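Side-chain contacts in uncharacterized protein (Pseudomonas aeruginosa, PDB 5BR9), which probably takes part, as a TsaB protein, in forming the threonylcarbamoyladenosine modification (t6A37) of tRNA: residues Ala14-Thr19 with Val101-Ile106; Leu26-Arg31 with Ala58-Ser63; Ile68-Gly73 with Gly85-Leu90. All coordinates share one frame; numbering follows the deposited sequence.

Contact 1: Ala14-Thr19 with Val101-Ile106; sequences ALDTST and VSDLAI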
loop_
_atom_site.group_PDB
_atom_site.type_symbol
_atom_site.label_atom_id
_atom_site.label_comp_id
_atom_site.label_asym_id
_atom_site.label_seq_id
_atom_site.Cartn_x
_atom_site.Cartn_y
_atom_site.Cartn_z
ATOM N N ALA A 14 -9.609 4.465 -13.255
ATOM C CA ALA A 14 -9.906 5.051 -11.960
ATOM C C ALA A 14 -10.232 3.971 -10.941
ATOM O O ALA A 14 -10.856 2.966 -11.277
ATOM C CB ALA A 14 -11.065 6.032 -12.067
ATOM N N LEU A 15 -9.750 4.141 -9.717
ATOM C CA LEU A 15 -10.087 3.208 -8.651
ATOM C C LEU A 15 -10.231 3.893 -7.286
ATOM O O LEU A 15 -9.535 4.868 -6.982
ATOM C CB LEU A 15 -9.090 2.067 -8.602
ATOM C CG LEU A 15 -7.633 2.292 -8.311
ATOM C CD1 LEU A 15 -7.443 2.344 -6.796
ATOM C CD2 LEU A 15 -6.876 1.119 -8.947
ATOM N N ASP A 16 -11.150 3.386 -6.470
ATOM C CA ASP A 16 -11.301 3.912 -5.133
ATOM C C ASP A 16 -11.503 2.790 -4.109
ATOM O O ASP A 16 -12.344 1.914 -4.283
ATOM C CB ASP A 16 -12.467 4.893 -5.075
ATOM C CG ASP A 16 -12.407 5.766 -3.837
ATOM O OD1 ASP A 16 -11.865 6.884 -3.937
ATOM O OD2 ASP A 16 -12.859 5.330 -2.760
ATOM N N THR A 17 -10.718 2.844 -3.041
ATOM C CA THR A 17 -10.772 1.868 -1.959
ATOM C C THR A 17 -10.758 2.545 -0.604
ATOM O O THR A 17 -10.360 1.947 0.390
ATOM C CB THR A 17 -9.569 0.900 -2.018
ATOM O OG1 THR A 17 -8.360 1.666 -2.009
ATOM C CG2 THR A 17 -9.605 0.063 -3.277
ATOM N N SER A 18 -11.209 3.789 -0.563
ATOM C CA SER A 18 -11.134 4.595 0.661
ATOM C C SER A 18 -12.203 4.199 1.679
ATOM O O SER A 18 -12.185 4.652 2.833
ATOM C CB SER A 18 -11.238 6.090 0.323
ATOM O OG SER A 18 -12.519 6.421 -0.195
ATOM N N THR A 19 -13.204 3.455 1.225
ATOM C CA THR A 19 -14.298 3.062 2.106
ATOM C C THR A 19 -14.470 1.565 2.078
ATOM O O THR A 19 -13.652 0.870 1.488
ATOM C CB THR A 19 -15.644 3.745 1.703
ATOM O OG1 THR A 19 -16.070 3.271 0.416
ATOM C CG2 THR A 19 -15.496 5.254 1.665
ATOM N N VAL A 101 -6.899 12.272 -6.344
ATOM C CA VAL A 101 -8.143 13.017 -6.302
ATOM C C VAL A 101 -8.789 12.867 -4.930
ATOM O O VAL A 101 -8.870 11.762 -4.369
ATOM C CB VAL A 101 -9.111 12.556 -7.409
ATOM C CG1 VAL A 101 -10.435 13.278 -7.297
ATOM C CG2 VAL A 101 -8.502 12.763 -8.786
ATOM N N SER A 102 -9.250 13.988 -4.397
ATOM C CA SER A 102 -9.868 13.997 -3.095
ATOM C C SER A 102 -11.166 13.219 -3.060
ATOM O O SER A 102 -12.020 13.388 -3.914
ATOM C CB SER A 102 -10.135 15.443 -2.645
ATOM O OG SER A 102 -10.987 15.429 -1.525
ATOM N N ASP A 103 -11.345 12.416 -2.016
ATOM C CA ASP A 103 -12.599 11.720 -1.832
ATOM C C ASP A 103 -13.766 12.636 -1.454
ATOM O O ASP A 103 -14.920 12.288 -1.696
ATOM C CB ASP A 103 -12.430 10.615 -0.800
ATOM C CG ASP A 103 -11.835 9.351 -1.427
ATOM O OD1 ASP A 103 -10.640 9.076 -1.245
ATOM O OD2 ASP A 103 -12.581 8.630 -2.113
ATOM N N LEU A 104 -13.475 13.804 -0.882
ATOM C CA LEU A 104 -14.524 14.808 -0.639
ATOM C C LEU A 104 -15.048 15.341 -1.987
ATOM O O LEU A 104 -16.264 15.454 -2.194
ATOM C CB LEU A 104 -13.980 15.960 0.248
ATOM C CG LEU A 104 -13.639 15.568 1.703
ATOM C CD1 LEU A 104 -12.738 16.580 2.383
ATOM C CD2 LEU A 104 -14.906 15.349 2.552
ATOM N N ALA A 105 -14.134 15.625 -2.917
ATOM C CA ALA A 105 -14.530 16.024 -4.277
ATOM C C ALA A 105 -15.326 14.915 -4.947
ATOM O O ALA A 105 -16.355 15.182 -5.577
ATOM C CB ALA A 105 -13.304 16.392 -5.131
ATOM N N ILE A 106 -14.879 13.670 -4.787
ATOM C CA ILE A 106 -15.575 12.573 -5.449
ATOM C C ILE A 106 -17.028 12.491 -4.965
ATOM O O ILE A 106 -17.959 12.317 -5.766
ATOM C CB ILE A 106 -14.837 11.245 -5.242
ATOM C CG1 ILE A 106 -13.446 11.323 -5.861
ATOM C CG2 ILE A 106 -15.625 10.114 -5.863
ATOM C CD1 ILE A 106 -12.535 10.190 -5.421
#

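Contact 2: Leu26-Arg31 with Ala58-Ser63; sequences LLHEGR and AGVALS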
loop_
_atom_site.group_PDB
_atom_site.type_symbol
_atom_site.label_atom_id
_atom_site.label_comp_id
_atom_site.label_asym_id
_atom_site.label_seq_id
_atom_site.Cartn_x
_atom_site.Cartn_y
_atom_site.Cartn_z
ATOM N N LEU A 26 -13.471 3.063 -15.978
ATOM C CA LEU A 26 -12.628 3.167 -17.147
ATOM C C LEU A 26 -13.253 4.101 -18.148
ATOM O O LEU A 26 -14.452 3.986 -18.449
ATOM C CB LEU A 26 -12.419 1.788 -17.760
ATOM C CG LEU A 26 -11.576 1.775 -19.028
ATOM C CD1 LEU A 26 -10.135 2.059 -18.673
ATOM C CD2 LEU A 26 -11.687 0.432 -19.696
ATOM N N LEU A 27 -12.435 5.021 -18.659
ATOM C CA LEU A 27 -12.831 5.890 -19.764
ATOM C C LEU A 27 -12.089 5.392 -20.983
ATOM O O LEU A 27 -10.871 5.185 -20.931
ATOM C CB LEU A 27 -12.507 7.371 -19.510
ATOM C CG LEU A 27 -12.733 8.322 -20.699
ATOM C CD1 LEU A 27 -14.218 8.525 -20.980
ATOM C CD2 LEU A 27 -12.040 9.681 -20.516
ATOM N N HIS A 28 -12.840 5.156 -22.056
ATOM C CA HIS A 28 -12.270 4.676 -23.299
ATOM C C HIS A 28 -13.152 5.151 -24.454
ATOM O O HIS A 28 -14.367 4.983 -24.402
ATOM C CB HIS A 28 -12.146 3.149 -23.297
ATOM C CG HIS A 28 -11.539 2.596 -24.550
ATOM N ND1 HIS A 28 -12.273 1.923 -25.506
ATOM C CD2 HIS A 28 -10.262 2.637 -25.011
ATOM C CE1 HIS A 28 -11.476 1.565 -26.499
ATOM N NE2 HIS A 28 -10.252 1.984 -26.221
ATOM N N GLU A 29 -12.538 5.764 -25.464
ATOM C CA GLU A 29 -13.268 6.283 -26.625
ATOM C C GLU A 29 -14.487 7.137 -26.244
ATOM O O GLU A 29 -15.510 7.087 -26.913
ATOM C CB GLU A 29 -13.725 5.127 -27.519
ATOM C CG GLU A 29 -13.109 5.107 -28.898
ATOM C CD GLU A 29 -11.805 4.349 -28.937
ATOM O OE1 GLU A 29 -10.761 4.955 -28.612
ATOM O OE2 GLU A 29 -11.828 3.146 -29.288
ATOM N N GLY A 30 -14.381 7.893 -25.152
ATOM C CA GLY A 30 -15.468 8.746 -24.701
ATOM C C GLY A 30 -16.602 8.027 -23.991
ATOM O O GLY A 30 -17.660 8.611 -23.757
ATOM N N ARG A 31 -16.393 6.756 -23.661
ATOM C CA ARG A 31 -17.390 5.980 -22.934
ATOM C C ARG A 31 -16.878 5.671 -21.531
ATOM O O ARG A 31 -15.700 5.367 -21.352
ATOM C CB ARG A 31 -17.719 4.679 -23.667
ATOM C CG ARG A 31 -18.502 4.846 -24.953
ATOM C CD ARG A 31 -18.731 3.498 -25.656
ATOM N NE ARG A 31 -17.709 3.177 -26.660
ATOM C CZ ARG A 31 -16.620 2.443 -26.429
ATOM N NH1 ARG A 31 -16.384 1.942 -25.219
ATOM N NH2 ARG A 31 -15.762 2.210 -27.412
ATOM N N ALA A 58 -14.328 -4.411 -21.294
ATOM C CA ALA A 58 -14.249 -3.308 -22.248
ATOM C C ALA A 58 -13.424 -3.674 -23.479
ATOM O O ALA A 58 -13.448 -2.965 -24.473
ATOM C CB ALA A 58 -13.661 -2.066 -21.570
ATOM N N GLY A 59 -12.699 -4.787 -23.409
ATOM C CA GLY A 59 -11.795 -5.184 -24.471
ATOM C C GLY A 59 -10.556 -4.316 -24.549
ATOM O O GLY A 59 -9.918 -4.200 -25.603
ATOM N N VAL A 60 -10.196 -3.729 -23.413
ATOM C CA VAL A 60 -9.093 -2.775 -23.367
ATOM C C VAL A 60 -7.877 -3.376 -22.664
ATOM O O VAL A 60 -8.001 -3.960 -21.576
ATOM C CB VAL A 60 -9.528 -1.448 -22.687
ATOM C CG1 VAL A 60 -8.330 -0.524 -22.500
ATOM C CG2 VAL A 60 -10.597 -0.758 -23.524
ATOM N N ALA A 61 -6.708 -3.234 -23.290
ATOM C CA ALA A 61 -5.458 -3.693 -22.689
ATOM C C ALA A 61 -4.928 -2.649 -21.726
ATOM O O ALA A 61 -5.119 -1.444 -21.932
ATOM C CB ALA A 61 -4.418 -3.995 -23.747
ATOM N N LEU A 62 -4.258 -3.118 -20.678
ATOM C CA LEU A 62 -3.673 -2.226 -19.691
ATOM C C LEU A 62 -2.724 -1.234 -20.384
ATOM O O LEU A 62 -2.654 -0.059 -19.998
ATOM C CB LEU A 62 -2.944 -3.026 -18.597
ATOM C CG LEU A 62 -2.483 -2.208 -17.382
ATOM C CD1 LEU A 62 -3.673 -1.567 -16.664
ATOM C CD2 LEU A 62 -1.678 -3.070 -16.422
ATOM N N SER A 63 -2.026 -1.684 -21.424
ATOM C CA SER A 63 -1.062 -0.808 -22.096
ATOM C C SER A 63 -1.719 0.404 -22.766
ATOM O O SER A 63 -1.052 1.397 -23.042
ATOM C CB SER A 63 -0.255 -1.583 -23.135
ATOM O OG SER A 63 -1.088 -2.158 -24.123
#

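Contact 3: Ile68-Gly73 with Gly85-Leu90; sequences IAFGRG and GVVQGL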
loop_
_atom_site.group_PDB
_atom_site.type_symbol
_atom_site.label_atom_id
_atom_site.label_comp_id
_atom_site.label_asym_id
_atom_site.label_seq_id
_atom_site.Cartn_x
_atom_site.Cartn_y
_atom_site.Cartn_z
ATOM N N ILE A 68 -3.513 6.896 -14.420
ATOM C CA ILE A 68 -4.289 6.186 -13.395
ATOM C C ILE A 68 -4.683 7.141 -12.290
ATOM O O ILE A 68 -3.826 7.816 -11.711
ATOM C CB ILE A 68 -3.510 5.001 -12.819
ATOM C CG1 ILE A 68 -2.986 4.103 -13.947
ATOM C CG2 ILE A 68 -4.407 4.209 -11.899
ATOM C CD1 ILE A 68 -2.036 3.038 -13.485
ATOM N N ALA A 69 -5.984 7.227 -12.030
ATOM C CA ALA A 69 -6.514 8.086 -10.984
ATOM C C ALA A 69 -6.971 7.278 -9.784
ATOM O O ALA A 69 -7.447 6.156 -9.939
ATOM C CB ALA A 69 -7.661 8.910 -11.524
ATOM N N PHE A 70 -6.849 7.853 -8.589
ATOM C CA PHE A 70 -7.302 7.173 -7.382
ATOM C C PHE A 70 -7.777 8.182 -6.328
ATOM O O PHE A 70 -7.314 9.320 -6.310
ATOM C CB PHE A 70 -6.188 6.301 -6.790
ATOM C CG PHE A 70 -5.023 7.085 -6.264
ATOM C CD1 PHE A 70 -4.891 7.328 -4.897
ATOM C CD2 PHE A 70 -4.062 7.585 -7.124
ATOM C CE1 PHE A 70 -3.817 8.059 -4.410
ATOM C CE2 PHE A 70 -2.983 8.316 -6.638
ATOM C CZ PHE A 70 -2.863 8.557 -5.295
ATOM N N GLY A 71 -8.682 7.755 -5.449
ATOM C CA GLY A 71 -9.060 8.560 -4.317
ATOM C C GLY A 71 -7.964 8.552 -3.259
ATOM O O GLY A 71 -7.605 7.498 -2.745
ATOM N N ARG A 72 -7.424 9.721 -2.930
ATOM C CA ARG A 72 -6.300 9.795 -1.995
ATOM C C ARG A 72 -6.768 10.016 -0.559
ATOM O O ARG A 72 -5.993 10.425 0.300
ATOM C CB ARG A 72 -5.333 10.908 -2.418
ATOM C CG ARG A 72 -5.993 12.264 -2.697
ATOM C CD ARG A 72 -6.083 13.143 -1.455
ATOM N NE ARG A 72 -6.308 14.544 -1.801
ATOM C CZ ARG A 72 -7.052 15.383 -1.084
ATOM N NH1 ARG A 72 -7.664 14.955 0.013
ATOM N NH2 ARG A 72 -7.194 16.650 -1.471
ATOM N N GLY A 73 -8.036 9.737 -0.300
ATOM C CA GLY A 73 -8.613 10.019 0.993
ATOM C C GLY A 73 -9.244 11.403 0.970
ATOM O O GLY A 73 -9.265 12.063 -0.073
ATOM N N GLY A 85 -0.271 2.442 -2.964
ATOM C CA GLY A 85 0.744 1.498 -3.402
ATOM C C GLY A 85 0.483 0.830 -4.742
ATOM O O GLY A 85 1.341 0.812 -5.638
ATOM N N VAL A 86 -0.715 0.291 -4.895
ATOM C CA VAL A 86 -1.057 -0.417 -6.113
ATOM C C VAL A 86 -0.991 0.518 -7.329
ATOM O O VAL A 86 -0.414 0.166 -8.360
ATOM C CB VAL A 86 -2.445 -1.079 -5.977
ATOM C CG1 VAL A 86 -2.921 -1.633 -7.318
ATOM C CG2 VAL A 86 -2.393 -2.179 -4.911
ATOM N N VAL A 87 -1.553 1.713 -7.197
ATOM C CA VAL A 87 -1.554 2.664 -8.299
ATOM C C VAL A 87 -0.108 3.042 -8.669
ATOM O O VAL A 87 0.263 3.055 -9.841
ATOM C CB VAL A 87 -2.407 3.901 -7.948
ATOM C CG1 VAL A 87 -2.171 5.002 -8.933
ATOM C CG2 VAL A 87 -3.877 3.520 -7.936
ATOM N N GLN A 88 0.715 3.306 -7.663
ATOM C CA GLN A 88 2.128 3.603 -7.875
ATOM C C GLN A 88 2.864 2.462 -8.591
ATOM O O GLN A 88 3.693 2.697 -9.467
ATOM C CB GLN A 88 2.794 3.902 -6.533
ATOM C CG GLN A 88 2.570 5.344 -6.051
ATOM C CD GLN A 88 3.352 5.665 -4.773
ATOM O OE1 GLN A 88 3.986 6.709 -4.673
ATOM N NE2 GLN A 88 3.299 4.760 -3.794
ATOM N N GLY A 89 2.606 1.227 -8.169
ATOM C CA GLY A 89 3.205 0.065 -8.807
ATOM C C GLY A 89 2.768 -0.090 -10.263
ATOM O O GLY A 89 3.594 -0.311 -11.152
ATOM N N LEU A 90 1.465 0.043 -10.498
ATOM C CA LEU A 90 0.889 -0.058 -11.830
ATOM C C LEU A 90 1.549 0.987 -12.710
ATOM O O LEU A 90 2.022 0.686 -13.807
ATOM C CB LEU A 90 -0.631 0.152 -11.801
ATOM C CG LEU A 90 -1.541 -0.906 -11.189
ATOM C CD1 LEU A 90 -2.958 -0.401 -11.224
ATOM C CD2 LEU A 90 -1.448 -2.229 -11.954
#

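Contact 1: Ala14-Thr19 with Val101-Ile106
Asp16 OD2 belongs to the carboxylate that meets Asp103, and Ser18 grips it twice. Ser18 OG donates to the syn lone pair of Asp16 OD2 at 2.8 Å, while Ser18 N reaches Asp16 OD2 at 3.2 Å, a nearly straight bond (164°) that arrives from above the carboxylate plane. The backbone bond closes an Asx turn at the end of strand 12-16, the first strand of what is probably an actin-like (ASKHA) domain. Ser18 OG lies between its own N and carbonyl carbon (chi1 66°), which directs it back to the aspartate and across to helix 103-115. Asp103, in the first turn of that helix, approaches from the opposite direction with its carboxylate turned 80° from that of Asp16. Its OD2 is the meeting point, 2.6 Å from Asp16 OD1 and 2.9 Å from Ser18 OG. Asp103 OD1 has a separate role, accepting a hydrogen bond from Gly73 N. The helix start is itself capped by Ser102, whose OG accepts weakly from Leu104 N and Ala105 N. Pro194 packs on both aspartates of this buried cluster. One turn along the helix, Ile106 brings its CD1 methyl to 3.7 Å from Asp16 OD1.

Contact 2: Leu26-Arg31 with Ala58-Ser63
The nearest CA atoms of the two segments are those of His28 and Val60, 8.1 Å apart; no main-chain bond links the segments, and side chains bridge the gap. On one side, strand 21-28 ends in a type I' turn from His28 to Arg31. His28 N to Arg31 O (3.0 Å) and Arg31 N to His28 O (2.8 Å) form a reciprocal pair, the mark of a tight two-residue beta hairpin leading into strand 31-38. On the other side, helix 43-58 ends in a Schellman motif: Gly59 leaves the helix with positive phi (72°), and the chain then runs extended through Val60. The helix end and the residue beyond its cap thus both turn apolar groups to the strand. Val60 CG2 sits over the face of the His28 imidazole, 3.6 Å from the ring centroid and 7° off its normal. This CH-pi contact is almost perfectly centred, the methyl lying within 3.9 Å of all five ring atoms. With CG anti to the backbone N (chi1 -179°), the histidine carries its ring out until one face lies under Val60 CG2, the two side chains passing in opposite directions. Leu26, two residues earlier on the same strand face, reaches Ala58 CB with its CD2 at 3.7 Å and meets Val60 CB tip to tip at 4.1 Å; it also touches Leu54 of the helix. No hydrogen bond crosses the contact: the imidazole offers its pi face, so the contact rests on CH-pi and hydrocarbon packing.

Contact 3: Ile68-Gly73 with Gly85-Leu90
Aliphatic packing joins Ile68 to Val87 and Leu90 where the axes of strand residues 68-71 and helix residues 85-90 run nearly antiparallel (172°) and come within 9.2 Å. Ile68 forks over the helix. Its CG2 meets Val87 CG1 at 3.8 Å as the two side chains slide past each other, while CD1, at the end of the longer branch, comes within 3.6 Å of Leu90 CB, the two side chains crossing at about a right angle. The aromatic contribution is Phe70, on the same strand face as Ile68. Its side chain crosses that of Val87 obliquely, CD2 lying 3.7 Å from Val87 CG1, and Phe70 CB rests 3.8 Å from Val87 CG2. Both valine methyls are therefore engaged, with Val87 fitted against Ile68 and Phe70 together. Phe70 has its CG between the backbone N and the carbonyl carbon (chi1 67°), bringing CD2 beside the valine. Polar bonding plays no part across the interface; Arg72, two residues after Phe70, is taken up by a salt bridge with Glu149. The pair forms the first half of a beta-alpha-beta unit: helix 77-94 returns over the sheet to strand 98-101, whose Val98 touches Val87 and whose Ala100 touches Phe70, while Leu90 also packs on Gly89 of the second subunit.

In the fold
All three contacts hang on one mixed sheet, but at different depths. The centre of contact 1 lies about 2 Å from that of the chain, the centre of contact 3 about 12 Å and that of contact 2 about 20 Å, where burial is only partial. Contacts 1 and 3 use the neighbouring parallel strands 12-16 and 67-71 and touch directly: Val101 O is 2.9 Å from Arg72 N, a probable hydrogen bond, and Asp16 OD1 packs on Gly71 CA. Contact 2 stays about 5 Å from either at its nearest atoms. Chemistry follows place: carboxylates and a hydroxyl gather at the end of strand 12-16 and the start of helix 103-115, hydrocarbon fills the strand-helix layer in contact 3, and a ring face and a few aliphatic groups pack at the periphery.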